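Side-chain contacts in alpha-11 giardin (PDB 2II2), which binds calcium and, as an annexin, probably acidic phospholipids, and is thought to serve parasite attachment and the cytoskeleton of the ventral disk: residues D74-I77 against S78-N82; T42-Q45 against D46-L50; A19-E22 against E23-V26; V26-T29 against S30-A34. All coordinates share one frame; numbering follows the deposited sequence.

Interaction 1 of 4, residues D74-I77 against S78-N82; sequences DCNI and SARVN. With SO4 (sulfate ion), chain B.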
ATOM      1  N   ASP A  74       0.459   7.939  12.341  1.00  9.17           N
ATOM      2  CA  ASP A  74       1.731   7.359  12.782  1.00  9.71           C
ATOM      3  C   ASP A  74       2.874   7.782  11.852  1.00 10.34           C
ATOM      4  O   ASP A  74       2.646   8.321  10.762  1.00 10.55           O
ATOM      5  CB  ASP A  74       1.606   5.822  12.752  1.00 10.56           C
ATOM      6  CG  ASP A  74       2.583   5.110  13.694  1.00 10.98           C
ATOM      7  OD1 ASP A  74       3.451   5.765  14.316  1.00 12.32           O
ATOM      8  OD2 ASP A  74       2.434   3.872  13.807  1.00 14.18           O
ATOM      9  N   CYS A  75       4.108   7.517  12.286  0.50  9.74           N
ATOM     10  CA  CYS A  75       5.261   7.568  11.377  0.50 10.06           C
ATOM     11  C   CYS A  75       5.180   6.417  10.368  0.50  9.55           C
ATOM     12  O   CYS A  75       4.733   5.305  10.704  0.50 10.19           O
ATOM     13  CB  CYS A  75       6.571   7.541  12.160  0.50 10.10           C
ATOM     14  SG  CYS A  75       6.810   9.073  13.089  0.50 11.85           S
ATOM     15  N   ASN A  76       5.605   6.680   9.130  1.00  9.64           N
ATOM     16  CA  ASN A  76       5.355   5.753   8.036  1.00  9.90           C
ATOM     17  C   ASN A  76       6.002   4.377   8.259  1.00  9.33           C
ATOM     18  O   ASN A  76       5.391   3.344   7.963  1.00 10.15           O
ATOM     19  CB  ASN A  76       5.853   6.395   6.750  1.00  9.67           C
ATOM     20  CG  ASN A  76       5.565   5.560   5.554  1.00 10.95           C
ATOM     21  OD1 ASN A  76       6.440   4.842   5.048  1.00 12.59           O
ATOM     22  ND2 ASN A  76       4.329   5.626   5.085  1.00 13.06           N
ATOM     23  N   ILE A  77       7.236   4.353   8.774  1.00 10.05           N
ATOM     24  CA  ILE A  77       7.905   3.070   8.937  1.00 10.00           C
ATOM     25  C   ILE A  77       7.216   2.244  10.033  1.00  9.58           C
ATOM     26  O   ILE A  77       7.039   1.045   9.880  1.00 10.94           O
ATOM     27  CB  ILE A  77       9.434   3.234   9.151  1.00 11.13           C
ATOM     28  CG1 ILE A  77      10.112   3.828   7.902  1.00 12.71           C
ATOM     29  CG2 ILE A  77      10.058   1.906   9.553  1.00 11.60           C
ATOM     30  CD1 ILE A  77       9.957   2.991   6.605  1.00 15.38           C
ATOM     31  N   SER A  78       6.823   2.891  11.131  1.00 10.12           N
ATOM     32  CA  SER A  78       6.085   2.220  12.189  1.00 10.92           C
ATOM     33  C   SER A  78       4.774   1.641  11.667  1.00 10.39           C
ATOM     34  O   SER A  78       4.423   0.497  11.963  1.00 11.06           O
ATOM     35  CB  SER A  78       5.806   3.197  13.336  1.00 11.49           C
ATOM     36  OG  SER A  78       4.920   2.659  14.274  1.00 13.95           O
ATOM     37  N   ALA A  79       4.087   2.418  10.844  1.00  9.63           N
ATOM     38  CA  ALA A  79       2.850   1.962  10.220  1.00 10.10           C
ATOM     39  C   ALA A  79       3.106   0.700   9.390  1.00  9.76           C
ATOM     40  O   ALA A  79       2.346  -0.270   9.461  1.00 10.06           O
ATOM     41  CB  ALA A  79       2.258   3.067   9.353  1.00 10.88           C
ATOM     42  N   ARG A  80       4.168   0.711   8.592  1.00  9.69           N
ATOM     43  CA  ARG A  80       4.511  -0.459   7.779  1.00  9.56           C
ATOM     44  C   ARG A  80       4.788  -1.680   8.645  1.00  9.90           C
ATOM     45  O   ARG A  80       4.331  -2.789   8.310  1.00  9.69           O
ATOM     46  CB  ARG A  80       5.726  -0.162   6.911  1.00 10.27           C
ATOM     47  CG  ARG A  80       5.463   0.829   5.772  1.00 11.15           C
ATOM     48  CD  ARG A  80       6.684   0.931   4.901  1.00 12.91           C
ATOM     49  NE  ARG A  80       6.646   2.148   4.090  1.00 13.91           N
ATOM     50  CZ  ARG A  80       6.610   2.190   2.758  1.00 14.47           C
ATOM     51  NH1 ARG A  80       6.608   1.087   2.011  1.00 14.79           N
ATOM     52  NH2 ARG A  80       6.577   3.370   2.166  1.00 13.33           N
ATOM     53  N   VAL A  81       5.546  -1.508   9.733  1.00 10.37           N
ATOM     54  CA  VAL A  81       5.800  -2.637  10.630  1.00 10.93           C
ATOM     55  C   VAL A  81       4.473  -3.202  11.160  1.00 10.90           C
ATOM     56  O   VAL A  81       4.251  -4.427  11.151  1.00 11.12           O
ATOM     57  CB  VAL A  81       6.714  -2.209  11.797  1.00 11.13           C
ATOM     58  CG1 VAL A  81       6.760  -3.288  12.889  1.00 12.19           C
ATOM     59  CG2 VAL A  81       8.117  -1.891  11.298  1.00 11.65           C
ATOM     60  N   ASN A  82       3.586  -2.316  11.594  1.00 11.30           N
ATOM     61  CA  ASN A  82       2.293  -2.768  12.123  1.00 11.47           C
ATOM     62  C   ASN A  82       1.476  -3.526  11.079  1.00 10.37           C
ATOM     63  O   ASN A  82       0.869  -4.551  11.375  1.00 10.62           O
ATOM     64  CB  ASN A  82       1.515  -1.608  12.754  1.00 12.35           C
ATOM     65  CG  ASN A  82       2.253  -1.026  13.941  1.00 15.92           C
ATOM     66  OD1 ASN A  82       3.125  -1.675  14.517  1.00 18.45           O
ATOM     67  ND2 ASN A  82       1.938   0.201  14.280  1.00 17.89           N
TER
HETATM   68  S   SO4 B 801       7.505  10.200   9.102  1.00 21.13           S
HETATM   69  O1  SO4 B 801       8.180  10.861   7.986  1.00 24.57           O
HETATM   70  O2  SO4 B 801       7.104  11.214  10.073  1.00 23.73           O
HETATM   71  O3  SO4 B 801       6.350   9.420   8.644  1.00 20.23           O
HETATM   72  O4  SO4 B 801       8.461   9.299   9.757  1.00 22.00           O
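Asn76 and Arg80 make a local contact one helical turn apart, in the first turns of helix 76-89, where the chain leaves helix 64-73 through a short bend. The carbonyl end of the Asn76 amide lies at the edge of the Arg80 guanidinium, and OD1 takes both of the nitrogens on that side: NE at 2.9 Å with a nearly straight N-H (164°), and NH2 at 3.2 Å with a more bent one. The amide itself is turned 73° against the guanidinium. With CG of Asn76 anti to the backbone N (chi1 -176°), OD1 swings along the helix toward this edge, while the other terminal nitrogen, NH1, is bound by the carbonyl of Ile103. Ser78 OG donates to Asp74 OD2 over 2.8 Å, on the syn side but somewhat out of the carboxylate plane. Ala79 N bonds to the carbonyl oxygen of Cys75, the N-cap residue, and O3 of a sulfate, probably from the crystallisation liquor, receives the N-H of Asn76 at 2.9 Å. An aspartate before the helix and an anion at its first N-H would both be favoured by the positive end of the helix dipole, and the paired bonds on OD1 probably restrict rotation of the Asn76 amide.

Interaction 2 of 4, residues T42-Q45 against D46-L50; sequences TQFQ and DTTGL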
ATOM      1  N   THR A  42       3.957  13.920  20.151  1.00 10.67           N
ATOM      2  CA  THR A  42       4.922  13.995  21.250  1.00 11.44           C
ATOM      3  C   THR A  42       4.454  14.904  22.367  1.00 11.22           C
ATOM      4  O   THR A  42       4.445  14.530  23.540  1.00 11.69           O
ATOM      5  CB  THR A  42       6.297  14.455  20.732  1.00 12.31           C
ATOM      6  OG1 THR A  42       6.763  13.484  19.792  1.00 13.96           O
ATOM      7  CG2 THR A  42       7.345  14.603  21.869  1.00 13.49           C
ATOM      8  N   GLN A  43       3.991  16.078  21.987  1.00 10.90           N
ATOM      9  CA  GLN A  43       3.511  17.039  22.965  1.00 12.27           C
ATOM     10  C   GLN A  43       2.213  16.560  23.615  1.00 11.20           C
ATOM     11  O   GLN A  43       1.987  16.795  24.805  1.00 11.99           O
ATOM     12  CB  GLN A  43       3.298  18.415  22.328  1.00 11.96           C
ATOM     13  CG  GLN A  43       4.577  19.180  21.967  1.00 16.77           C
ATOM     14  CD  GLN A  43       4.391  20.708  21.964  1.00 17.71           C
ATOM     15  OE1 GLN A  43       5.206  21.434  21.394  1.00 25.17           O
ATOM     16  NE2 GLN A  43       3.334  21.191  22.606  1.00 21.77           N
ATOM     17  N   PHE A  44       1.348  15.909  22.832  1.00 10.38           N
ATOM     18  CA  PHE A  44       0.095  15.381  23.360  1.00 10.02           C
ATOM     19  C   PHE A  44       0.376  14.435  24.518  1.00 10.14           C
ATOM     20  O   PHE A  44      -0.260  14.534  25.593  1.00 10.93           O
ATOM     21  CB  PHE A  44      -0.683  14.669  22.260  1.00 10.01           C
ATOM     22  CG  PHE A  44      -2.012  14.152  22.690  1.00  9.28           C
ATOM     23  CD1 PHE A  44      -3.183  14.893  22.475  1.00  9.04           C
ATOM     24  CD2 PHE A  44      -2.116  12.897  23.279  1.00  9.92           C
ATOM     25  CE1 PHE A  44      -4.425  14.402  22.861  1.00 10.04           C
ATOM     26  CE2 PHE A  44      -3.363  12.411  23.669  1.00 10.38           C
ATOM     27  CZ  PHE A  44      -4.518  13.171  23.462  1.00 10.31           C
ATOM     28  N   GLN A  45       1.367  13.564  24.337  1.00 10.28           N
ATOM     29  CA  GLN A  45       1.658  12.594  25.385  1.00 11.41           C
ATOM     30  C   GLN A  45       2.322  13.266  26.593  1.00 11.39           C
ATOM     31  O   GLN A  45       2.013  12.951  27.732  1.00 11.90           O
ATOM     32  CB  GLN A  45       2.507  11.454  24.829  1.00 11.71           C
ATOM     33  CG  GLN A  45       2.891  10.392  25.838  1.00 14.50           C
ATOM     34  CD  GLN A  45       3.329   9.096  25.166  1.00 16.66           C
ATOM     35  OE1 GLN A  45       3.450   9.026  23.948  1.00 20.95           O
ATOM     36  NE2 GLN A  45       3.547   8.060  25.960  1.00 19.33           N
ATOM     37  N   ASP A  46       3.231  14.196  26.329  1.00 11.23           N
ATOM     38  CA  ASP A  46       3.880  14.949  27.426  1.00 12.83           C
ATOM     39  C   ASP A  46       2.847  15.670  28.275  1.00 13.03           C
ATOM     40  O   ASP A  46       2.932  15.655  29.500  1.00 14.37           O
ATOM     41  CB  ASP A  46       4.883  15.965  26.890  1.00 13.49           C
ATOM     42  CG  ASP A  46       5.580  16.734  28.002  1.00 17.08           C
ATOM     43  OD1 ASP A  46       6.391  16.122  28.731  1.00 18.57           O
ATOM     44  OD2 ASP A  46       5.276  17.936  28.134  1.00 18.37           O
ATOM     45  N   THR A  47       1.873  16.294  27.626  1.00 13.44           N
ATOM     46  CA  THR A  47       0.866  17.101  28.324  1.00 13.35           C
ATOM     47  C   THR A  47      -0.200  16.240  29.025  1.00 13.18           C
ATOM     48  O   THR A  47      -0.558  16.506  30.185  1.00 13.63           O
ATOM     49  CB  THR A  47       0.196  18.069  27.323  1.00 13.70           C
ATOM     50  OG1 THR A  47       1.171  18.997  26.825  1.00 15.02           O
ATOM     51  CG2 THR A  47      -0.968  18.834  27.943  1.00 15.74           C
ATOM     52  N   THR A  48      -0.694  15.209  28.331  1.00 12.17           N
ATOM     53  CA  THR A  48      -1.871  14.489  28.807  1.00 12.38           C
ATOM     54  C   THR A  48      -1.555  13.200  29.528  1.00 12.40           C
ATOM     55  O   THR A  48      -2.418  12.655  30.209  1.00 13.60           O
ATOM     56  CB  THR A  48      -2.809  14.113  27.651  1.00 12.68           C
ATOM     57  OG1 THR A  48      -2.191  13.087  26.857  1.00 11.90           O
ATOM     58  CG2 THR A  48      -3.132  15.362  26.785  1.00 12.84           C
ATOM     59  N   GLY A  49      -0.355  12.670  29.319  1.00 12.44           N
ATOM     60  CA  GLY A  49       0.007  11.349  29.849  1.00 12.91           C
ATOM     61  C   GLY A  49      -0.458  10.178  28.980  1.00 12.81           C
ATOM     62  O   GLY A  49      -0.229   9.012  29.327  1.00 14.58           O
ATOM     63  N   LEU A  50      -1.120  10.473  27.856  1.00 11.74           N
ATOM     64  CA  LEU A  50      -1.714   9.465  26.977  1.00 12.03           C
ATOM     65  C   LEU A  50      -0.943   9.405  25.676  1.00 11.63           C
ATOM     66  O   LEU A  50      -0.692  10.434  25.045  1.00 12.02           O
ATOM     67  CB  LEU A  50      -3.169   9.828  26.663  1.00 11.67           C
ATOM     68  CG  LEU A  50      -4.094  10.068  27.861  1.00 12.96           C
ATOM     69  CD1 LEU A  50      -5.345  10.840  27.479  1.00 13.35           C
ATOM     70  CD2 LEU A  50      -4.429   8.759  28.556  1.00 15.22           C
TER
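Thr42 O receives Asp46 N, and Gln43 O receives Thr47 N at 2.9 Å, so the last turns of helix 34-48 still run in regular alpha-helical bonding. Phe44 carries the side-chain contact. Its carbonyl oxygen is held by Thr48 twice, through N at 2.9 Å and through OG1 at 2.7 Å, the two donors reaching it from opposite faces of the carbonyl plane. The Thr48 hydroxyl sits between its own backbone N and carbonyl carbon (chi1 70°), which lets it lean back on this carbonyl and also accept from Leu50 N at 3.0 Å, an ST turn. The same rotamer lays CG2 over the centre of the Phe44 ring in a CH-pi contact, 4.1 Å from the centroid. At the ring's edge, in its plane, is Leu50 O, 3.3 Å from Phe44 CD2; beyond these segments the ring meets Phe52 edge-to-face. Gln45 follows: its carbonyl binds Gly49 N, and its CA lies 3.2 Å from Leu50 O in a CA-H...O contact. Gly49, with positive phi, turns the chain out of the helix. One hydroxyl thus ties the last turn, as donor, to the outgoing chain, as acceptor, while the methyl of the same residue packs on the Phe44 ring.

Interaction 3 of 4, residues A19-E22 against E23-V26; sequences AKNE and EELV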
ATOM      1  N   ALA A  19     -15.472  12.945  22.493  1.00 11.33           N
ATOM      2  CA  ALA A  19     -16.823  13.043  21.950  1.00 11.48           C
ATOM      3  C   ALA A  19     -17.070  12.027  20.831  1.00 11.14           C
ATOM      4  O   ALA A  19     -18.202  11.928  20.318  1.00 11.84           O
ATOM      5  CB  ALA A  19     -17.090  14.454  21.441  1.00 12.03           C
ATOM      6  N   LYS A  20     -16.025  11.281  20.436  1.00 11.01           N
ATOM      7  CA  LYS A  20     -16.085  10.370  19.306  1.00 11.91           C
ATOM      8  C   LYS A  20     -16.541  11.113  18.050  1.00 12.02           C
ATOM      9  O   LYS A  20     -17.260  10.555  17.211  1.00 12.78           O
ATOM     10  CB  LYS A  20     -16.954   9.151  19.606  1.00 12.45           C
ATOM     11  CG  LYS A  20     -16.629   8.479  20.921  1.00 13.47           C
ATOM     12  CD  LYS A  20     -17.427   7.206  21.110  1.00 15.71           C
ATOM     13  CE  LYS A  20     -17.258   6.645  22.511  1.00 17.27           C
ATOM     14  NZ  LYS A  20     -15.840   6.319  22.858  1.00 17.69           N
ATOM     15  N   ASN A  21     -16.079  12.347  17.894  1.00 12.02           N
ATOM     16  CA  ASN A  21     -16.513  13.165  16.774  1.00 12.25           C
ATOM     17  C   ASN A  21     -15.637  12.919  15.566  1.00 10.65           C
ATOM     18  O   ASN A  21     -14.656  13.630  15.341  1.00 10.89           O
ATOM     19  CB  ASN A  21     -16.529  14.644  17.165  1.00 12.94           C
ATOM     20  CG  ASN A  21     -17.322  15.490  16.193  1.00 15.34           C
ATOM     21  OD1 ASN A  21     -17.307  15.246  14.990  1.00 15.08           O
ATOM     22  ND2 ASN A  21     -18.023  16.493  16.710  1.00 19.73           N
ATOM     23  N   GLU A  22     -16.027  11.900  14.801  1.00 10.66           N
ATOM     24  CA  GLU A  22     -15.234  11.463  13.654  1.00 10.27           C
ATOM     25  C   GLU A  22     -15.174  12.530  12.568  1.00  9.59           C
ATOM     26  O   GLU A  22     -14.166  12.636  11.857  1.00  9.83           O
ATOM     27  CB  GLU A  22     -15.812  10.169  13.100  1.00  9.50           C
ATOM     28  CG  GLU A  22     -15.650   9.007  14.034  1.00  9.86           C
ATOM     29  CD  GLU A  22     -16.116   7.684  13.450  1.00 10.32           C
ATOM     30  OE1 GLU A  22     -16.688   7.660  12.340  1.00 11.64           O
ATOM     31  OE2 GLU A  22     -15.918   6.661  14.119  1.00 12.58           O
ATOM     32  N   GLU A  23     -16.262  13.279  12.407  0.50 10.29           N
ATOM     33  CA  GLU A  23     -16.306  14.350  11.419  0.50 11.39           C
ATOM     34  C   GLU A  23     -15.259  15.416  11.745  0.50 10.14           C
ATOM     35  O   GLU A  23     -14.454  15.798  10.895  0.50 10.84           O
ATOM     36  CB  GLU A  23     -17.708  14.972  11.362  0.50 11.98           C
ATOM     37  CG  GLU A  23     -18.785  14.058  10.796  0.50 13.51           C
ATOM     38  CD  GLU A  23     -20.191  14.653  10.857  0.50 14.17           C
ATOM     39  OE1 GLU A  23     -20.444  15.535  11.702  0.50 17.59           O
ATOM     40  OE2 GLU A  23     -21.051  14.228  10.053  0.50 16.98           O
ATOM     41  N   GLU A  24     -15.256  15.883  12.993  1.00  9.70           N
ATOM     42  CA  GLU A  24     -14.310  16.899  13.396  1.00 10.41           C
ATOM     43  C   GLU A  24     -12.874  16.374  13.449  1.00  9.84           C
ATOM     44  O   GLU A  24     -11.926  17.147  13.277  1.00 10.32           O
ATOM     45  CB  GLU A  24     -14.719  17.534  14.720  1.00 11.31           C
ATOM     46  CG  GLU A  24     -14.143  18.913  14.796  1.00 16.22           C
ATOM     47  CD  GLU A  24     -14.647  19.731  15.954  1.00 19.36           C
ATOM     48  OE1 GLU A  24     -15.682  19.371  16.588  1.00 19.53           O
ATOM     49  OE2 GLU A  24     -13.976  20.743  16.226  1.00 20.02           O
ATOM     50  N   LEU A  25     -12.696  15.077  13.701  1.00  9.26           N
ATOM     51  CA  LEU A  25     -11.351  14.532  13.684  1.00  8.91           C
ATOM     52  C   LEU A  25     -10.732  14.653  12.298  1.00  9.30           C
ATOM     53  O   LEU A  25      -9.525  14.901  12.165  1.00  9.52           O
ATOM     54  CB  LEU A  25     -11.330  13.101  14.204  1.00  9.42           C
ATOM     55  CG  LEU A  25      -9.964  12.423  14.271  1.00  9.41           C
ATOM     56  CD1 LEU A  25      -9.023  13.181  15.208  1.00 11.04           C
ATOM     57  CD2 LEU A  25     -10.083  10.975  14.681  1.00 10.16           C
ATOM     58  N   VAL A  26     -11.557  14.479  11.274  1.00  8.77           N
ATOM     59  CA  VAL A  26     -11.058  14.645   9.901  1.00  9.51           C
ATOM     60  C   VAL A  26     -10.548  16.064   9.648  1.00  8.97           C
ATOM     61  O   VAL A  26      -9.436  16.259   9.161  1.00  9.98           O
ATOM     62  CB  VAL A  26     -12.132  14.279   8.868  1.00  9.73           C
ATOM     63  CG1 VAL A  26     -11.716  14.583   7.450  1.00  9.89           C
ATOM     64  CG2 VAL A  26     -12.501  12.795   8.971  1.00  9.99           C
TER
HETATM   65  O   HOH W   1     -15.941  17.338  19.176  1.00 17.10           O
HETATM   66  O   HOH W   2     -18.833  12.905  13.593  1.00 19.81           O
HETATM   67  O   HOH W   3     -18.230  19.652  15.761  1.00 28.57           O
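Asn21 OD1 is gripped from two directions, by Glu24 N at 2.9 Å and by a water at 3.1 Å, and the first of these bonds makes Asn21 the N-cap of helix 22-29. The N-H points almost straight at OD1 (167°), yet it arrives well above the amide plane rather than on a lone pair. With CG of Asn21 anti to its own nitrogen (chi1 -164°), the amide folds back over the start of the helix. The water on OD1 also accepts from Glu23 N at 2.9 Å, so the cap reaches a second N-H of the first turn indirectly. The backbone continues the start: Asn21 O accepts from Leu25 N, the opening bond of the helix, and Glu22 O accepts from Val26 N. Just upstream, Lys20 has positive phi and ends helix 9-18 in a Schellman motif, so one helix stops and the next is capped within two residues.

Leu25 and Val26 both pack on Tyr65 and Met69 of helix 64-73. Glu22 OE1 accepts a hydrogen bond from Asn297 ND2, and the Glu22 side chain touches Ile60, a calcium-binding residue of this protein, although no calcium is bound here. The Asn21 amide and Glu24 carboxylate planes stand 87° apart; between them one water accepts weakly from Asn21 ND2 and donates to Glu24 OE1 at 2.7 Å.

Interaction 4 of 4, residues V26-T29 against S30-A34; sequences VTFT and SRWSA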
ATOM      1  N   VAL A  26     -11.557  14.479  11.274  1.00  8.77           N
ATOM      2  CA  VAL A  26     -11.058  14.645   9.901  1.00  9.51           C
ATOM      3  C   VAL A  26     -10.548  16.064   9.648  1.00  8.97           C
ATOM      4  O   VAL A  26      -9.436  16.259   9.161  1.00  9.98           O
ATOM      5  CB  VAL A  26     -12.132  14.279   8.868  1.00  9.73           C
ATOM      6  CG1 VAL A  26     -11.716  14.583   7.450  1.00  9.89           C
ATOM      7  CG2 VAL A  26     -12.501  12.795   8.971  1.00  9.99           C
ATOM      8  N   THR A  27     -11.369  17.048   9.980  1.00  9.68           N
ATOM      9  CA  THR A  27     -10.973  18.427   9.731  1.00 10.14           C
ATOM     10  C   THR A  27      -9.778  18.835  10.597  1.00  9.48           C
ATOM     11  O   THR A  27      -8.893  19.571  10.144  1.00 10.73           O
ATOM     12  CB  THR A  27     -12.161  19.380   9.894  1.00 10.98           C
ATOM     13  OG1 THR A  27     -12.641  19.321  11.231  1.00 14.14           O
ATOM     14  CG2 THR A  27     -13.264  18.987   8.956  1.00 13.40           C
ATOM     15  N   PHE A  28      -9.751  18.369  11.846  1.00  9.88           N
ATOM     16  CA  PHE A  28      -8.594  18.622  12.700  1.00  8.90           C
ATOM     17  C   PHE A  28      -7.294  18.079  12.088  1.00  9.58           C
ATOM     18  O   PHE A  28      -6.247  18.745  12.049  1.00  9.46           O
ATOM     19  CB  PHE A  28      -8.814  18.038  14.103  1.00  9.70           C
ATOM     20  CG  PHE A  28      -7.628  18.224  15.010  1.00  9.35           C
ATOM     21  CD1 PHE A  28      -7.483  19.388  15.771  1.00 10.05           C
ATOM     22  CD2 PHE A  28      -6.642  17.266  15.083  1.00  9.27           C
ATOM     23  CE1 PHE A  28      -6.381  19.558  16.595  1.00  9.70           C
ATOM     24  CE2 PHE A  28      -5.525  17.432  15.877  1.00  9.60           C
ATOM     25  CZ  PHE A  28      -5.401  18.587  16.636  1.00 10.71           C
ATOM     26  N   THR A  29      -7.373  16.838  11.606  1.00  9.22           N
ATOM     27  CA  THR A  29      -6.208  16.161  11.064  1.00  9.25           C
ATOM     28  C   THR A  29      -5.669  16.888   9.840  1.00  9.72           C
ATOM     29  O   THR A  29      -4.468  16.899   9.616  1.00 10.42           O
ATOM     30  CB  THR A  29      -6.527  14.698  10.777  1.00  8.60           C
ATOM     31  OG1 THR A  29      -6.884  14.062  12.011  1.00  9.27           O
ATOM     32  CG2 THR A  29      -5.338  13.960  10.181  1.00 10.20           C
ATOM     33  N   SER A  30      -6.567  17.518   9.082  1.00 10.01           N
ATOM     34  CA  SER A  30      -6.192  18.192   7.837  1.00 10.98           C
ATOM     35  C   SER A  30      -5.201  19.347   8.039  1.00 11.35           C
ATOM     36  O   SER A  30      -4.539  19.802   7.079  1.00 12.07           O
ATOM     37  CB  SER A  30      -7.449  18.731   7.134  1.00 12.01           C
ATOM     38  OG  SER A  30      -7.866  19.964   7.715  1.00 11.49           O
ATOM     39  N   ARG A  31      -5.061  19.830   9.271  1.00 11.08           N
ATOM     40  CA  ARG A  31      -4.272  21.023   9.529  1.00 12.71           C
ATOM     41  C   ARG A  31      -2.780  20.815   9.497  1.00 13.41           C
ATOM     42  O   ARG A  31      -2.049  21.794   9.373  1.00 15.00           O
ATOM     43  CB  ARG A  31      -4.626  21.586  10.909  1.00 13.69           C
ATOM     44  CG  ARG A  31      -6.022  22.053  11.043  1.00 15.57           C
ATOM     45  CD  ARG A  31      -6.155  22.784  12.348  1.00 19.60           C
ATOM     46  NE  ARG A  31      -7.490  22.574  12.856  1.00 21.12           N
ATOM     47  CZ  ARG A  31      -7.806  22.641  14.134  1.00 19.93           C
ATOM     48  NH1 ARG A  31      -6.864  22.933  15.035  1.00 21.51           N
ATOM     49  NH2 ARG A  31      -9.060  22.422  14.495  1.00 23.52           N
ATOM     50  N   TRP A  32      -2.335  19.565   9.603  1.00 13.48           N
ATOM     51  CA  TRP A  32      -0.956  19.275   9.989  1.00 12.54           C
ATOM     52  C   TRP A  32      -0.115  18.563   8.935  1.00 13.39           C
ATOM     53  O   TRP A  32      -0.560  17.592   8.331  1.00 14.36           O
ATOM     54  CB  TRP A  32      -0.959  18.430  11.268  1.00 12.96           C
ATOM     55  CG  TRP A  32      -1.923  18.934  12.302  1.00 11.68           C
ATOM     56  CD1 TRP A  32      -3.167  18.432  12.588  1.00 12.07           C
ATOM     57  CD2 TRP A  32      -1.742  20.060  13.177  1.00 11.25           C
ATOM     58  NE1 TRP A  32      -3.764  19.173  13.576  1.00 12.70           N
ATOM     59  CE2 TRP A  32      -2.914  20.179  13.955  1.00 11.61           C
ATOM     60  CE3 TRP A  32      -0.709  20.996  13.364  1.00 12.40           C
ATOM     61  CZ2 TRP A  32      -3.072  21.178  14.921  1.00 12.72           C
ATOM     62  CZ3 TRP A  32      -0.866  21.982  14.343  1.00 13.56           C
ATOM     63  CH2 TRP A  32      -2.033  22.064  15.106  1.00 13.48           C
ATOM     64  N   SER A  33       1.130  19.021   8.764  1.00 13.83           N
ATOM     65  CA  SER A  33       2.107  18.295   7.947  1.00 13.65           C
ATOM     66  C   SER A  33       2.556  16.997   8.647  1.00 13.20           C
ATOM     67  O   SER A  33       2.271  16.805   9.839  1.00 13.62           O
ATOM     68  CB  SER A  33       3.317  19.173   7.699  1.00 14.52           C
ATOM     69  OG  SER A  33       4.027  19.342   8.905  1.00 14.89           O
ATOM     70  N   ALA A  34       3.274  16.120   7.935  1.00 13.48           N
ATOM     71  CA  ALA A  34       3.833  14.923   8.568  1.00 13.53           C
ATOM     72  C   ALA A  34       4.726  15.292   9.758  1.00 13.47           C
ATOM     73  O   ALA A  34       4.599  14.706  10.835  1.00 13.12           O
ATOM     74  CB  ALA A  34       4.590  14.085   7.569  1.00 13.72           C
TER
HETATM   75  O   HOH W   4     -10.982  21.087  12.715  1.00 25.02           O
HETATM   76  O   HOH W   5      -9.247  22.233  11.076  1.00 46.06           O
HETATM   77  O   HOH W   6      -2.876  16.574   7.416  1.00 19.64           O
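Ser30 OG donates to Thr27 O at 2.7 Å, at the C-terminal end of helix 22-29, where a type I beta turn from Thr29 to Trp32 carries the chain toward helix 34-48. A chi1 of 80° brings the Ser30 hydroxyl back over the last turn. Thr27 O also receives a hydrogen bond from a water, and a second water joins Arg31 NH2 to Thr27 OG1, which is itself hydrogen-bonded to Glu24 O. Ser30 N bonds to Val26 O, while Arg31 N bonds to Phe28 O at 3.2 Å; the bond from Trp32 N to Thr29 O that closes the beta turn is weak. A further water donates to both Thr29 O and Trp32 O, spanning the turn.

Outside this polar shell two side chains of the following turn meet the Phe28 ring. Its CD1 lies over one face of the Arg31 guanidinium, whose plane is inclined 66° to the ring, and Arg31 itself is held by a salt bridge to Glu12 of helix 9-18. Trp32 packs obliquely, its five-membered ring 4.8 Å from the Phe28 ring between centroids, and both aromatics reach Leu40 of helix 34-48. The indole NE1 of Trp32 stands over one face of the Phe28 ring, displaced toward the rim, 3.4 Å from Phe28 CE2.

From the N terminus, interaction 3 comes first, bridging the end of helix 9-18 and the start of helix 22-29. Interaction 4 takes over on the same helix at the shared residue Val26, and follows the chain out toward helix 34-48; their centres are about 12 Å apart. Interaction 2 lies at the far end of helix 34-48, and interaction 1 opens helix 76-89 after helix 64-73. All four are local and in series: each spans about one turn at a helix start or end, and none encloses or crosses another. Interactions 3 and 4 both pack against helices 9-18 and 64-73, interaction 2 leans on 9-18 and 52-59, and interaction 1 turns to 106-120 and 249-263.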